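Long-range contacts in polycyclic ketone monooxygenase (PDB 5MQ6), which uses FAD and NADPH to insert one oxygen atom next to the carbonyl of ketones, polycyclic ones above all, giving esters or lactones: residues A[305-309]-A[353-358]; A[64-68]-A[203-207]; A[191-195]-A[651-655]. All coordinates share one frame; numbering follows the deposited sequence.

Contact 1 of 3, residues A[305-309]-A[353-358]; sequences VWWRG and ADGWTE
Both indole N-H groups of Trp306 and Trp307 are directed at one carboxylate oxygen, OE2 of Glu358. Trp307 NE1 donates along the syn lone pair of Glu358 OE2 at 2.7 Å, its ring nearly perpendicular to the carboxylate (80°). Trp306 NE1 reaches Glu358 OE2 at 2.8 Å from above the carboxylate plane. Two donors on one oxygen are likely to restrict the turning of the carboxylate and would probably stabilise its negative charge.

CB of Trp307 sets CG between the backbone N and the carbonyl carbon (chi1 62°), which lays CD1 over a face of the Trp306 ring. Beyond NE1, CZ2 runs beneath the backbone N of Gly355 at 3.6 Å, and CH2, at the far end, meets Asp354 CA at 3.6 Å.

The loop 353-358 is shaped by an Asx turn, Asp354 OD1 accepting from Trp356 N. It packs beside strand 305-306, which pairs in parallel with strand 428-429; the Trp356 side chain lies about 6 Å from the bound FAD and about 7 Å from the NADPH (nearest atoms).

Arg308 NH2 makes a long salt bridge of 3.4 Å with Asp354 OD2, which also bonds Tyr154, while Arg308 NH1 donates to the carbonyl of the FAD-binding residue Asp133. A water accepts from Arg308 NH2 and Gly355 N and donates to the carbonyls of Trp307 and Arg308.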
loop_
_atom_site.group_PDB
_atom_site.type_symbol
_atom_site.label_atom_id
_atom_site.label_comp_id
_atom_site.label_asym_id
_atom_site.label_seq_id
_atom_site.Cartn_x
_atom_site.Cartn_y
_atom_site.Cartn_z
ATOM N N VAL A 305 -16.867 1.092 9.021
ATOM C CA VAL A 305 -17.010 2.307 8.323
ATOM C C VAL A 305 -17.229 3.469 9.287
ATOM O O VAL A 305 -18.286 3.606 9.913
ATOM C CB VAL A 305 -18.160 2.191 7.316
ATOM C CG1 VAL A 305 -18.285 3.505 6.520
ATOM C CG2 VAL A 305 -17.893 1.038 6.398
ATOM N N TRP A 306 -16.221 4.298 9.400
ATOM C CA TRP A 306 -16.279 5.454 10.321
ATOM C C TRP A 306 -16.594 6.708 9.515
ATOM O O TRP A 306 -16.802 6.615 8.318
ATOM C CB TRP A 306 -14.966 5.515 11.128
ATOM C CG TRP A 306 -14.969 6.299 12.406
ATOM C CD1 TRP A 306 -14.016 7.177 12.782
ATOM C CD2 TRP A 306 -15.976 6.306 13.466
ATOM N NE1 TRP A 306 -14.310 7.707 14.014
ATOM C CE2 TRP A 306 -15.491 7.185 14.479
ATOM C CE3 TRP A 306 -17.204 5.629 13.677
ATOM C CZ2 TRP A 306 -16.189 7.436 15.667
ATOM C CZ3 TRP A 306 -17.942 5.939 14.844
ATOM C CH2 TRP A 306 -17.419 6.817 15.839
ATOM N N TRP A 307 -16.665 7.863 10.155
ATOM C CA TRP A 307 -17.094 9.053 9.515
ATOM C C TRP A 307 -15.914 9.686 8.763
ATOM O O TRP A 307 -14.760 9.491 9.128
ATOM C CB TRP A 307 -17.656 10.034 10.518
ATOM C CG TRP A 307 -16.643 10.505 11.591
ATOM C CD1 TRP A 307 -16.388 9.901 12.760
ATOM C CD2 TRP A 307 -15.836 11.672 11.560
ATOM N NE1 TRP A 307 -15.453 10.600 13.474
ATOM C CE2 TRP A 307 -15.097 11.704 12.774
ATOM C CE3 TRP A 307 -15.667 12.716 10.639
ATOM C CZ2 TRP A 307 -14.195 12.704 13.072
ATOM C CZ3 TRP A 307 -14.800 13.721 10.940
ATOM C CH2 TRP A 307 -14.062 13.720 12.132
ATOM N N ARG A 308 -16.244 10.409 7.682
ATOM C CA ARG A 308 -15.232 11.101 6.863
ATOM C C ARG A 308 -15.075 12.585 7.134
ATOM O O ARG A 308 -13.934 13.083 7.330
ATOM C CB ARG A 308 -15.530 10.884 5.394
ATOM C CG ARG A 308 -14.614 11.582 4.376
ATOM C CD ARG A 308 -13.305 10.855 4.287
ATOM N NE ARG A 308 -12.541 10.931 5.563
ATOM C CZ ARG A 308 -11.359 10.297 5.766
ATOM N NH1 ARG A 308 -10.765 9.564 4.797
ATOM N NH2 ARG A 308 -10.737 10.429 6.931
ATOM N N GLY A 309 -16.171 13.351 7.077
ATOM C CA GLY A 309 -16.019 14.762 7.238
ATOM C C GLY A 309 -15.202 15.549 6.214
ATOM O O GLY A 309 -14.340 16.391 6.550
ATOM N N ALA A 353 -7.460 16.060 13.470
ATOM C CA ALA A 353 -8.808 16.001 14.083
ATOM C C ALA A 353 -9.860 15.334 13.214
ATOM O O ALA A 353 -10.978 15.844 13.021
ATOM C CB ALA A 353 -9.288 17.413 14.453
ATOM N N ASP A 354 -9.505 14.196 12.655
ATOM C CA ASP A 354 -10.454 13.435 11.922
ATOM C C ASP A 354 -10.557 12.054 12.510
ATOM O O ASP A 354 -10.037 11.793 13.599
ATOM C CB ASP A 354 -10.102 13.495 10.412
ATOM C CG ASP A 354 -8.956 12.556 10.007
ATOM O OD1 ASP A 354 -8.344 11.911 10.866
ATOM O OD2 ASP A 354 -8.697 12.487 8.791
ATOM N N GLY A 355 -11.216 11.156 11.792
ATOM C CA GLY A 355 -11.506 9.855 12.296
ATOM C C GLY A 355 -10.334 8.962 12.613
ATOM O O GLY A 355 -10.500 8.052 13.392
ATOM N N TRP A 356 -9.173 9.208 11.969
ATOM C CA TRP A 356 -7.967 8.470 12.288
ATOM C C TRP A 356 -7.460 8.746 13.710
ATOM O O TRP A 356 -6.738 7.950 14.248
ATOM C CB TRP A 356 -6.843 8.890 11.339
ATOM C CG TRP A 356 -6.953 8.325 9.926
ATOM C CD1 TRP A 356 -7.364 9.005 8.793
ATOM C CD2 TRP A 356 -6.541 7.025 9.489
ATOM N NE1 TRP A 356 -7.224 8.167 7.675
ATOM C CE2 TRP A 356 -6.742 6.957 8.087
ATOM C CE3 TRP A 356 -6.048 5.908 10.144
ATOM C CZ2 TRP A 356 -6.471 5.806 7.342
ATOM C CZ3 TRP A 356 -5.775 4.788 9.420
ATOM C CH2 TRP A 356 -5.986 4.733 8.011
ATOM N N THR A 357 -7.832 9.875 14.302
ATOM C CA THR A 357 -7.355 10.269 15.629
ATOM C C THR A 357 -8.198 9.668 16.762
ATOM O O THR A 357 -7.971 9.998 17.933
ATOM C CB THR A 357 -7.258 11.819 15.741
ATOM O OG1 THR A 357 -8.570 12.414 15.685
ATOM C CG2 THR A 357 -6.478 12.370 14.621
ATOM N N GLU A 358 -9.141 8.782 16.423
ATOM C CA GLU A 358 -10.082 8.183 17.357
ATOM C C GLU A 358 -9.932 6.680 17.511
ATOM O O GLU A 358 -10.875 5.990 17.949
ATOM C CB GLU A 358 -11.539 8.464 16.931
ATOM C CG GLU A 358 -11.934 9.898 17.060
ATOM C CD GLU A 358 -13.366 10.186 16.591
ATOM O OE1 GLU A 358 -14.169 10.645 17.397
ATOM O OE2 GLU A 358 -13.711 9.993 15.453
HETATM O O HOH W 1 -12.595 11.206 9.222
#

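Contact 2 of 3, residues A[64-68]-A[203-207]; sequences HAALN and RGPGQ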
loop_
_atom_site.group_PDB
_atom_site.type_symbol
_atom_site.label_atom_id
_atom_site.label_comp_id
_atom_site.label_asym_id
_atom_site.label_seq_id
_atom_site.Cartn_x
_atom_site.Cartn_y
_atom_site.Cartn_z
ATOM N N HIS A 64 -0.449 5.431 -26.148
ATOM C CA HIS A 64 0.648 4.764 -26.812
ATOM C C HIS A 64 1.230 5.567 -27.981
ATOM O O HIS A 64 2.426 5.610 -28.168
ATOM C CB HIS A 64 0.207 3.416 -27.318
ATOM C CG HIS A 64 -0.057 2.412 -26.243
ATOM N ND1 HIS A 64 0.942 1.843 -25.457
ATOM C CD2 HIS A 64 -1.195 1.805 -25.874
ATOM C CE1 HIS A 64 0.425 0.973 -24.628
ATOM N NE2 HIS A 64 -0.870 0.920 -24.861
ATOM N N ALA A 65 0.380 6.215 -28.750
ATOM C CA ALA A 65 0.815 7.128 -29.821
ATOM C C ALA A 65 1.760 8.160 -29.298
ATOM O O ALA A 65 2.861 8.339 -29.834
ATOM C CB ALA A 65 -0.395 7.840 -30.448
ATOM N N ALA A 66 1.344 8.857 -28.254
ATOM C CA ALA A 66 2.208 9.892 -27.646
ATOM C C ALA A 66 3.565 9.360 -27.206
ATOM O O ALA A 66 4.593 10.023 -27.416
ATOM C CB ALA A 66 1.535 10.486 -26.431
ATOM N N LEU A 67 3.537 8.210 -26.529
ATOM C CA LEU A 67 4.807 7.597 -26.039
ATOM C C LEU A 67 5.674 7.047 -27.173
ATOM O O LEU A 67 6.841 7.262 -27.214
ATOM C CB LEU A 67 4.537 6.514 -25.020
ATOM C CG LEU A 67 4.511 7.028 -23.577
ATOM C CD1 LEU A 67 3.857 8.317 -23.404
ATOM C CD2 LEU A 67 3.767 6.038 -22.789
ATOM N N ASN A 68 5.068 6.279 -28.061
ATOM C CA ASN A 68 5.762 5.825 -29.261
ATOM C C ASN A 68 6.418 6.934 -30.123
ATOM O O ASN A 68 7.329 6.662 -30.871
ATOM C CB ASN A 68 4.798 4.992 -30.061
ATOM C CG ASN A 68 4.596 3.660 -29.435
ATOM O OD1 ASN A 68 5.230 3.351 -28.412
ATOM N ND2 ASN A 68 3.731 2.846 -30.022
ATOM N N ARG A 203 4.697 -1.388 -26.349
ATOM C CA ARG A 203 4.601 -0.312 -27.361
ATOM C C ARG A 203 3.218 -0.122 -27.947
ATOM O O ARG A 203 3.036 0.638 -28.896
ATOM C CB ARG A 203 5.595 -0.567 -28.478
ATOM C CG ARG A 203 7.026 -0.844 -27.980
ATOM C CD ARG A 203 7.678 0.434 -27.569
ATOM N NE ARG A 203 7.796 1.391 -28.674
ATOM C CZ ARG A 203 8.300 2.611 -28.609
ATOM N NH1 ARG A 203 8.797 3.136 -27.515
ATOM N NH2 ARG A 203 8.344 3.342 -29.701
ATOM N N GLY A 204 2.230 -0.781 -27.396
ATOM C CA GLY A 204 0.851 -0.483 -27.802
ATOM C C GLY A 204 0.283 -1.639 -28.604
ATOM O O GLY A 204 0.991 -2.608 -28.921
ATOM N N PRO A 205 -1.013 -1.554 -28.925
ATOM C CA PRO A 205 -1.666 -2.722 -29.504
ATOM C C PRO A 205 -1.114 -3.042 -30.913
ATOM O O PRO A 205 -0.769 -2.108 -31.671
ATOM C CB PRO A 205 -3.161 -2.332 -29.507
ATOM C CG PRO A 205 -3.267 -1.017 -28.757
ATOM C CD PRO A 205 -1.911 -0.381 -28.859
ATOM N N GLY A 206 -0.984 -4.348 -31.206
ATOM C CA GLY A 206 -0.323 -4.847 -32.458
ATOM C C GLY A 206 1.097 -4.315 -32.750
ATOM O O GLY A 206 1.492 -4.254 -33.914
ATOM N N GLN A 207 1.860 -3.900 -31.725
ATOM C CA GLN A 207 3.256 -3.459 -31.906
ATOM C C GLN A 207 4.075 -4.446 -31.177
ATOM O O GLN A 207 3.603 -5.064 -30.289
ATOM C CB GLN A 207 3.552 -2.117 -31.235
ATOM C CG GLN A 207 2.829 -0.947 -31.784
ATOM C CD GLN A 207 3.104 -0.831 -33.252
ATOM O OE1 GLN A 207 4.103 -0.257 -33.666
ATOM N NE2 GLN A 207 2.243 -1.435 -34.053
HETATM O O HOH W 2 9.338 6.061 -27.741
#
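His64, in the first turn of helix 64-68, meets the loop 203-207 where its backbone comes closest, His64 CA and Gly204 CA being 5.3 Å apart, and Gly204 there opens a type II beta turn that ends at Gln207. The imidazole of His64 lies against this glycine: Gly204 CA sits over the centre of the ring, 3.3 Å from its centroid and almost on the ring normal, a CH-pi contact. With CG beside the backbone N (chi1 -70°), the ring is carried out from the helix to meet the loop face-on. A side chain at Gly204 would run into His64 CB, and the backbone angles there call for glycine on their own account. Pro205 continues the contact, its CD 3.8 Å from His64 CD2.

The turn belongs to the connection between the antiparallel strands 194-201 and 210-216 of the mixed sheet in the FAD-binding part of the fold, and the short helix 64-68, which precedes the first Rossmann strand, 78-84, packs against this surface loop.

One helical turn on, Asn68 uses both ends of its amide. ND2 of Asn68 donates to Arg203 O in a short, nearly straight bond (2.6 Å, 168°), with the acceptor in the amide plane. Asn68 OD1 rests over the face of the Arg203 guanidinium, 3.2 Å from CZ, the two planes only 22° apart. It is therefore a stacked approach; the hydrogen bond to OD1 comes from Arg180, which also serves His64 ND1. Arg203 bends at chi2 and chi3 to fold its guanidinium back over the amide, and its NH1 forms a salt bridge with Glu201. A water accepting from Arg203 NH1 at 3.0 Å donates to Leu67 O.

Contact 3 of 3, residues A[191-195]-A[651-655]; sequences ESRLW and ISSRA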
loop_
_atom_site.group_PDB
_atom_site.type_symbol
_atom_site.label_atom_id
_atom_site.label_comp_id
_atom_site.label_asym_id
_atom_site.label_seq_id
_atom_site.Cartn_x
_atom_site.Cartn_y
_atom_site.Cartn_z
ATOM N N GLU A 191 32.052 -8.104 -12.387
ATOM C CA GLU A 191 33.164 -7.613 -13.211
ATOM C C GLU A 191 33.093 -6.136 -13.420
ATOM O O GLU A 191 33.915 -5.437 -12.934
ATOM C CB GLU A 191 33.272 -8.347 -14.559
ATOM C CG GLU A 191 33.792 -9.776 -14.392
ATOM C CD GLU A 191 34.477 -10.337 -15.645
ATOM O OE1 GLU A 191 34.468 -9.683 -16.732
ATOM O OE2 GLU A 191 35.042 -11.452 -15.526
ATOM N N SER A 192 32.098 -5.659 -14.125
ATOM C CA SER A 192 31.922 -4.228 -14.315
ATOM C C SER A 192 31.343 -3.433 -13.096
ATOM O O SER A 192 31.256 -2.202 -13.164
ATOM C CB SER A 192 30.960 -4.048 -15.436
ATOM O OG SER A 192 29.762 -4.661 -15.083
ATOM N N ARG A 193 30.948 -4.116 -12.022
ATOM C CA ARG A 193 30.421 -3.443 -10.849
ATOM C C ARG A 193 29.202 -2.559 -11.186
ATOM O O ARG A 193 29.202 -1.375 -10.916
ATOM C CB ARG A 193 31.492 -2.536 -10.262
ATOM C CG ARG A 193 32.799 -3.271 -10.073
ATOM C CD ARG A 193 32.870 -3.777 -8.695
ATOM N NE ARG A 193 34.179 -3.773 -8.089
ATOM C CZ ARG A 193 34.941 -2.703 -7.923
ATOM N NH1 ARG A 193 34.625 -1.527 -8.433
ATOM N NH2 ARG A 193 36.091 -2.824 -7.291
ATOM N N LEU A 194 28.238 -3.148 -11.877
ATOM C CA LEU A 194 27.020 -2.458 -12.248
ATOM C C LEU A 194 25.888 -3.436 -12.087
ATOM O O LEU A 194 26.087 -4.648 -12.208
ATOM C CB LEU A 194 27.073 -2.007 -13.695
ATOM C CG LEU A 194 27.957 -0.809 -14.033
ATOM C CD1 LEU A 194 28.213 -0.669 -15.542
ATOM C CD2 LEU A 194 27.429 0.516 -13.512
ATOM N N TRP A 195 24.714 -2.900 -11.770
ATOM C CA TRP A 195 23.481 -3.634 -11.860
ATOM C C TRP A 195 22.993 -3.617 -13.341
ATOM O O TRP A 195 23.117 -2.589 -14.000
ATOM C CB TRP A 195 22.412 -2.944 -10.990
ATOM C CG TRP A 195 22.653 -3.154 -9.569
ATOM C CD1 TRP A 195 23.247 -2.260 -8.693
ATOM C CD2 TRP A 195 22.366 -4.312 -8.840
ATOM N NE1 TRP A 195 23.338 -2.823 -7.421
ATOM C CE2 TRP A 195 22.772 -4.068 -7.468
ATOM C CE3 TRP A 195 21.733 -5.523 -9.157
ATOM C CZ2 TRP A 195 22.618 -5.025 -6.447
ATOM C CZ3 TRP A 195 21.576 -6.486 -8.114
ATOM C CH2 TRP A 195 22.013 -6.214 -6.798
ATOM N N ILE A 651 32.185 0.435 2.811
ATOM C CA ILE A 651 32.238 1.563 1.843
ATOM C C ILE A 651 33.571 1.417 1.124
ATOM O O ILE A 651 34.596 1.147 1.744
ATOM C CB ILE A 651 32.293 2.911 2.606
ATOM C CG1 ILE A 651 31.085 3.135 3.486
ATOM C CG2 ILE A 651 32.427 4.081 1.719
ATOM C CD1 ILE A 651 29.759 3.158 2.777
ATOM N N SER A 652 33.570 1.661 -0.149
ATOM C CA SER A 652 34.788 1.589 -0.971
ATOM C C SER A 652 34.486 2.289 -2.263
ATOM O O SER A 652 33.350 2.749 -2.481
ATOM C CB SER A 652 35.222 0.167 -1.228
ATOM O OG SER A 652 34.232 -0.479 -2.026
ATOM N N SER A 653 35.488 2.430 -3.120
ATOM C CA SER A 653 35.280 3.085 -4.376
ATOM C C SER A 653 34.747 2.050 -5.341
ATOM O O SER A 653 35.305 0.992 -5.422
ATOM C CB SER A 653 36.547 3.574 -4.942
ATOM O OG SER A 653 36.185 4.298 -6.075
ATOM N N ARG A 654 33.728 2.378 -6.094
ATOM C CA ARG A 654 33.171 1.440 -7.065
ATOM C C ARG A 654 34.133 1.363 -8.259
ATOM O O ARG A 654 34.280 0.322 -8.863
ATOM C CB ARG A 654 31.782 1.896 -7.561
ATOM C CG ARG A 654 31.031 0.811 -8.375
ATOM C CD ARG A 654 29.884 1.373 -9.232
ATOM N NE ARG A 654 30.476 2.294 -10.183
ATOM C CZ ARG A 654 31.048 1.957 -11.304
ATOM N NH1 ARG A 654 31.064 0.722 -11.727
ATOM N NH2 ARG A 654 31.627 2.875 -11.993
ATOM N N ALA A 655 34.802 2.441 -8.594
ATOM C CA ALA A 655 35.739 2.359 -9.663
ATOM C C ALA A 655 37.092 2.788 -9.210
ATOM O O ALA A 655 37.994 2.649 -10.035
ATOM C CB ALA A 655 35.242 3.199 -10.803
ATOM O OXT ALA A 655 37.328 3.264 -8.064
#
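A G1 beta bulge, in which Arg193 and Leu194 both face Asp189, shapes the turn between strands 181-189 and 194-201, and the C-terminal end of the chain meets this turn through Arg654. The guanidinium of Arg654 supplies the link: its NH1 donates to Arg193 O at 2.9 Å with an N-H...O angle of 151°. The donor stands above the carbonyl plane, 40° out of it, rather than on a lone pair. Ser192 O lies at the edge of the same guanidinium, 3.3 Å from Arg654 NH1, while Leu194 CD2 covers one of its faces, 4.1 Å from NH1. With CG anti to N (chi1 -169°), the extended start of the Arg654 chain carries CD to 3.3 Å from Arg193 O, and the bend at chi3 swings the guanidinium toward the bulge. Arg193 CB also lies 3.6 Å from Arg654 NH1; the placing of the Arg193 guanidinium against the C-terminal backbone is doubtful in this model. Arg654 NE forms a salt bridge with Asp566 OD1, just ahead of strand 567-571. A leucine in place of Arg654 would probably leave the carbonyl of Arg193 without this donor and Asp566 without its charged mate. Strand 649-653 makes an antiparallel pair with strand 567-571, and Arg654 also touches Leu568 there. The contact thus joins the C-terminal end of strand 649-653 to the turn between strands 181-189 and 194-201 of the mixed sheet, where strand 194-201 runs between strands 181-189 and 210-216.

In the fold
Contacts 2 and 3 meet the two ends of the same strand, 194-201: segment 191-195 enters it and segment 203-207 follows it. Their centres are nevertheless 36 Å apart, and along the chain their segments alternate. The mixed sheet of the FAD-binding part is thus touched by a helix near the N-terminus at one place and by the C-terminus at another. Contact 1 comes after contact 2 in sequence and falls between the two segments of contact 3. Its centre is 44 Å from that of contact 2 and 50 Å from that of contact 3, across the chain's centre from both. Contact 1 lies near the cofactors, whereas the others tie surface elements together.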